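Local coordinates for UspA domain-containing protein (Pyrococcus horikoshii, PDB 2DUM), which is of unknown function but belongs to the universal stress protein A family, whose members often bind nucleotides and help cells withstand stress, at residues A[85-88]-A[89-93]; A[102-105]-A[106-110]. One frame throughout, in Å; residues are numbered along the deposited sequence.

Contact 1 (A[85-88]-A[89-93]); sequences EEVK and RAFRA
V87 and F91, one helical turn apart, lie side by side and point the same way, and between them they form the compact half of this C-terminal helix turn. The CG1 methyl of V87 is carried anti to its backbone N (chi1 178°), which turns it toward F91 and sets it against the CD1–CE1 side of the ring, with V87 CG1 to F91 CE1 at 3.4 Å. The carbonyl oxygen of V87 lies at the edge of the same ring, near its plane, and also accepts the hydrogen bond from F91 N at 2.8 Å. The pair faces inward: V87 packs on V36 and L38 of strand 35-43, while F91 stacks on F25 and meets F10 edge-to-face. With an alanine here in place of the ring of F91, V87 CG1 and the rings of F25 and F10 would probably lose their shared partner, opening a gap on the inner side of the helix end. The termination resembles a Schellman motif: R92 takes positive phi (54°), and A93 N reaches back five residues to K88 O at 2.8 Å, a nearly straight bond (171°) in the carbonyl plane. This turn joins helix 69-90 to strand 95-103 in the alternating α/β fold of the family. A93 CB meanwhile sits 3.2 Å from K88 O and packs on V36. The other flank is looser and polar. K88 runs out fully extended, its CG passing A93 CB at 3.9 Å; R89 touches the preceding turn mainly through CB, 3.4 Å from E86 O, and E85 and E86 lie exposed beside it.

Contact 2 (A[102-105]-A[106-110]); sequences FGIP and WDEIV
The chain turns from strand 95-103 into helix 105-115 at I104, the N-cap residue, whose carbonyl oxygen accepts from both D107 N (2.8 Å) and E108 N (2.9 Å); the second donor lies close to the C=O direction, whereas the first stands 40° out of the carbonyl plane. P105 opens the helix, and its own carbonyl takes I109 N at 3.0 Å. Just before the cap, G103 has backbone angles that would press a side chain against the preceding carbonyl, and a CB there would also run into E108 OE1. Among the side chains, I104 and W106 make the apolar part. I104 CG1 lies over one face of the indole, 4.1 Å from the centroid of the six-membered ring in a CH-pi contact, and I104 CB meets W106 CZ3 at 4.0 Å. W106 reaches this position because its CG sits between the backbone N and the carbonyl carbon (chi1 88°), which folds the ring back toward I104; D107 CB lies over the same face, nearer the rim. E108 has its CG anti to its own carbonyl carbon, 3.5 Å from F102 O, and the bend beyond keeps the carboxylate near that oxygen. Its carboxylate is paired outside the turn, with R101 and K111, and K111 also meets D107. W106 and P105 further pack on helix 138-146. This strand-to-helix passage is part of a β-α-β crossover of the α/β fold. Acidic side chains this near a helix N-terminus are probably favoured by the helix dipole, while R101 and K111 probably offset the cost of burying the E108 carboxylate.

Overall arrangement
Both contacts are chain turns where helix and strand exchange places, and strand 95-103, an edge strand of the parallel sheet within this chain, lies between them: contact 1 leads into it from helix 69-90, contact 2 leads out of it into helix 105-115. Their centres are 23 Å apart, on opposite sides of the chain's centre, and their nearest atoms stay about 13 Å apart. Each is partly buried. Contact 1 ends a helix with an aromatic side chain turned to the interior and charged residues outward; contact 2 starts one, with buried E108 salt-bridged to basic partners that probably offset its charge. Strand 35-43 receives side chains from both, but helix 16-28 borders contact 1 and helix 138-146 contact 2.

Contact 1 (A[85-88]-A[89-93])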
loop_
_atom_site.group_PDB
_atom_site.type_symbol
_atom_site.label_atom_id
_atom_site.label_comp_id
_atom_site.label_asym_id
_atom_site.label_seq_id
_atom_site.Cartn_x
_atom_site.Cartn_y
_atom_site.Cartn_z
ATOM N N GLU A 85 -5.922 20.304 10.311
ATOM C CA GLU A 85 -7.282 20.042 10.738
ATOM C C GLU A 85 -8.285 19.576 9.647
ATOM O O GLU A 85 -9.369 19.137 9.995
ATOM C CB GLU A 85 -7.817 21.160 11.666
ATOM C CG GLU A 85 -9.086 20.799 12.547
ATOM C CD GLU A 85 -8.870 19.830 13.793
ATOM O OE1 GLU A 85 -7.808 19.882 14.543
ATOM O OE2 GLU A 85 -9.839 19.022 14.018
ATOM N N GLU A 86 -7.930 19.600 8.371
ATOM C CA GLU A 86 -8.825 18.959 7.361
ATOM C C GLU A 86 -8.424 17.463 6.986
ATOM O O GLU A 86 -9.267 16.568 6.674
ATOM C CB GLU A 86 -9.106 19.911 6.167
ATOM C CG GLU A 86 -8.920 19.349 4.726
ATOM C CD GLU A 86 -7.554 19.673 4.027
ATOM O OE1 GLU A 86 -6.650 20.269 4.671
ATOM O OE2 GLU A 86 -7.377 19.310 2.815
ATOM N N VAL A 87 -7.143 17.171 7.077
ATOM C CA VAL A 87 -6.747 15.779 7.119
ATOM C C VAL A 87 -7.375 14.914 8.284
ATOM O O VAL A 87 -7.876 13.796 8.075
ATOM C CB VAL A 87 -5.253 15.717 7.117
ATOM C CG1 VAL A 87 -4.800 14.274 7.222
ATOM C CG2 VAL A 87 -4.786 16.447 5.905
ATOM N N LYS A 88 -7.323 15.442 9.495
ATOM C CA LYS A 88 -7.860 14.777 10.624
ATOM C C LYS A 88 -9.259 14.419 10.222
ATOM O O LYS A 88 -9.758 13.302 10.429
ATOM C CB LYS A 88 -7.874 15.750 11.799
ATOM C CG LYS A 88 -8.420 15.093 13.084
ATOM C CD LYS A 88 -8.356 15.967 14.358
ATOM C CE LYS A 88 -9.093 15.239 15.479
ATOM N NZ LYS A 88 -9.016 15.987 16.787
ATOM N N ARG A 89 -9.873 15.385 9.581
ATOM C CA ARG A 89 -11.264 15.276 9.193
ATOM C C ARG A 89 -11.506 14.366 8.011
ATOM O O ARG A 89 -12.607 13.839 7.862
ATOM C CB ARG A 89 -11.819 16.663 8.850
ATOM C CG ARG A 89 -13.316 16.807 9.025
ATOM C CD ARG A 89 -13.837 18.173 8.680
ATOM N NE ARG A 89 -15.230 17.923 8.365
ATOM C CZ ARG A 89 -15.716 17.780 7.130
ATOM N NH1 ARG A 89 -14.899 17.949 6.093
ATOM N NH2 ARG A 89 -17.016 17.476 6.925
ATOM N N ALA A 90 -10.501 14.196 7.152
ATOM C CA ALA A 90 -10.651 13.201 6.050
ATOM C C ALA A 90 -10.350 11.744 6.458
ATOM O O ALA A 90 -11.140 10.804 6.264
ATOM C CB ALA A 90 -9.777 13.607 4.879
ATOM N N PHE A 91 -9.196 11.558 7.041
ATOM C CA PHE A 91 -8.937 10.272 7.631
ATOM C C PHE A 91 -9.940 9.799 8.606
ATOM O O PHE A 91 -9.868 8.631 8.972
ATOM C CB PHE A 91 -7.567 10.317 8.200
ATOM C CG PHE A 91 -6.610 10.510 7.146
ATOM C CD1 PHE A 91 -6.760 11.613 6.300
ATOM C CD2 PHE A 91 -5.678 9.530 6.841
ATOM C CE1 PHE A 91 -5.923 11.756 5.226
ATOM C CE2 PHE A 91 -4.846 9.667 5.807
ATOM C CZ PHE A 91 -4.958 10.769 4.992
ATOM N N ARG A 92 -10.855 10.702 8.999
ATOM C CA ARG A 92 -11.830 10.399 9.998
ATOM C C ARG A 92 -11.074 9.923 11.172
ATOM O O ARG A 92 -11.380 8.965 11.778
ATOM C CB ARG A 92 -12.789 9.307 9.528
ATOM C CG ARG A 92 -13.320 9.716 8.256
ATOM C CD ARG A 92 -13.520 8.623 7.320
ATOM N NE ARG A 92 -14.965 8.537 7.146
ATOM C CZ ARG A 92 -15.676 9.199 6.214
ATOM N NH1 ARG A 92 -17.006 9.038 6.166
ATOM N NH2 ARG A 92 -15.087 10.001 5.320
ATOM N N ALA A 93 -10.112 10.712 11.518
ATOM C CA ALA A 93 -9.117 10.419 12.503
ATOM C C ALA A 93 -9.649 10.759 13.921
ATOM O O ALA A 93 -10.245 11.818 14.084
ATOM C CB ALA A 93 -7.913 11.337 12.134
#

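Contact 2 (A[102-105]-A[106-110])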
loop_
_atom_site.group_PDB
_atom_site.type_symbol
_atom_site.label_atom_id
_atom_site.label_comp_id
_atom_site.label_asym_id
_atom_site.label_seq_id
_atom_site.Cartn_x
_atom_site.Cartn_y
_atom_site.Cartn_z
ATOM N N PHE A 102 13.854 18.489 8.176
ATOM C CA PHE A 102 14.708 18.793 6.975
ATOM C C PHE A 102 15.335 17.556 6.399
ATOM O O PHE A 102 15.664 16.623 7.138
ATOM C CB PHE A 102 15.806 19.815 7.323
ATOM C CG PHE A 102 15.239 21.114 7.631
ATOM C CD1 PHE A 102 15.040 21.496 8.961
ATOM C CD2 PHE A 102 14.700 21.888 6.601
ATOM C CE1 PHE A 102 14.368 22.721 9.282
ATOM C CE2 PHE A 102 14.017 23.091 6.895
ATOM C CZ PHE A 102 13.852 23.518 8.241
ATOM N N GLY A 103 15.545 17.500 5.100
ATOM C CA GLY A 103 16.353 16.354 4.651
ATOM C C GLY A 103 15.999 15.779 3.319
ATOM O O GLY A 103 15.489 16.499 2.437
ATOM N N ILE A 104 16.285 14.496 3.134
ATOM C CA ILE A 104 15.888 13.884 1.847
ATOM C C ILE A 104 14.549 13.248 2.075
ATOM O O ILE A 104 14.395 12.382 2.959
ATOM C CB ILE A 104 16.955 12.882 1.177
ATOM C CG1 ILE A 104 17.475 11.829 2.198
ATOM C CG2 ILE A 104 18.057 13.676 0.442
ATOM C CD1 ILE A 104 17.442 12.301 3.740
ATOM N N PRO A 105 13.577 13.706 1.308
ATOM C CA PRO A 105 12.262 13.219 1.545
ATOM C C PRO A 105 12.193 11.718 1.986
ATOM O O PRO A 105 11.937 11.460 3.178
ATOM C CB PRO A 105 11.536 13.594 0.248
ATOM C CG PRO A 105 12.139 14.936 -0.087
ATOM C CD PRO A 105 13.611 14.683 0.211
ATOM N N TRP A 106 12.481 10.752 1.107
ATOM C CA TRP A 106 12.253 9.337 1.492
ATOM C C TRP A 106 12.966 8.929 2.771
ATOM O O TRP A 106 12.609 7.938 3.400
ATOM C CB TRP A 106 12.694 8.339 0.407
ATOM C CG TRP A 106 14.119 7.994 0.591
ATOM C CD1 TRP A 106 14.692 7.110 1.506
ATOM C CD2 TRP A 106 15.167 8.593 -0.095
ATOM N NE1 TRP A 106 16.058 7.133 1.389
ATOM C CE2 TRP A 106 16.376 8.043 0.414
ATOM C CE3 TRP A 106 15.214 9.572 -1.096
ATOM C CZ2 TRP A 106 17.616 8.453 -0.040
ATOM C CZ3 TRP A 106 16.449 9.966 -1.569
ATOM C CH2 TRP A 106 17.645 9.408 -1.037
ATOM N N ASP A 107 14.017 9.646 3.116
ATOM C CA ASP A 107 14.848 9.164 4.176
ATOM C C ASP A 107 14.255 9.693 5.476
ATOM O O ASP A 107 14.255 9.053 6.538
ATOM C CB ASP A 107 16.304 9.563 3.950
ATOM C CG ASP A 107 17.256 8.944 5.003
ATOM O OD1 ASP A 107 18.017 9.713 5.658
ATOM O OD2 ASP A 107 17.241 7.694 5.233
ATOM N N GLU A 108 13.690 10.868 5.380
ATOM C CA GLU A 108 13.031 11.352 6.548
ATOM C C GLU A 108 11.742 10.560 6.812
ATOM O O GLU A 108 11.552 10.059 7.919
ATOM C CB GLU A 108 12.809 12.842 6.428
ATOM C CG GLU A 108 14.128 13.617 6.373
ATOM C CD GLU A 108 15.201 13.100 7.369
ATOM O OE1 GLU A 108 16.430 13.139 7.007
ATOM O OE2 GLU A 108 14.803 12.681 8.500
ATOM N N ILE A 109 10.889 10.436 5.785
ATOM C CA ILE A 109 9.741 9.542 5.806
ATOM C C ILE A 109 10.079 8.238 6.542
ATOM O O ILE A 109 9.388 7.861 7.473
ATOM C CB ILE A 109 9.292 9.133 4.389
ATOM C CG1 ILE A 109 9.202 10.308 3.430
ATOM C CG2 ILE A 109 7.995 8.515 4.444
ATOM C CD1 ILE A 109 8.191 11.259 3.776
ATOM N N VAL A 110 11.141 7.560 6.136
ATOM C CA VAL A 110 11.419 6.255 6.655
ATOM C C VAL A 110 11.952 6.344 8.102
ATOM O O VAL A 110 11.722 5.497 8.985
ATOM C CB VAL A 110 12.455 5.618 5.785
ATOM C CG1 VAL A 110 12.904 4.307 6.417
ATOM C CG2 VAL A 110 11.889 5.398 4.422
#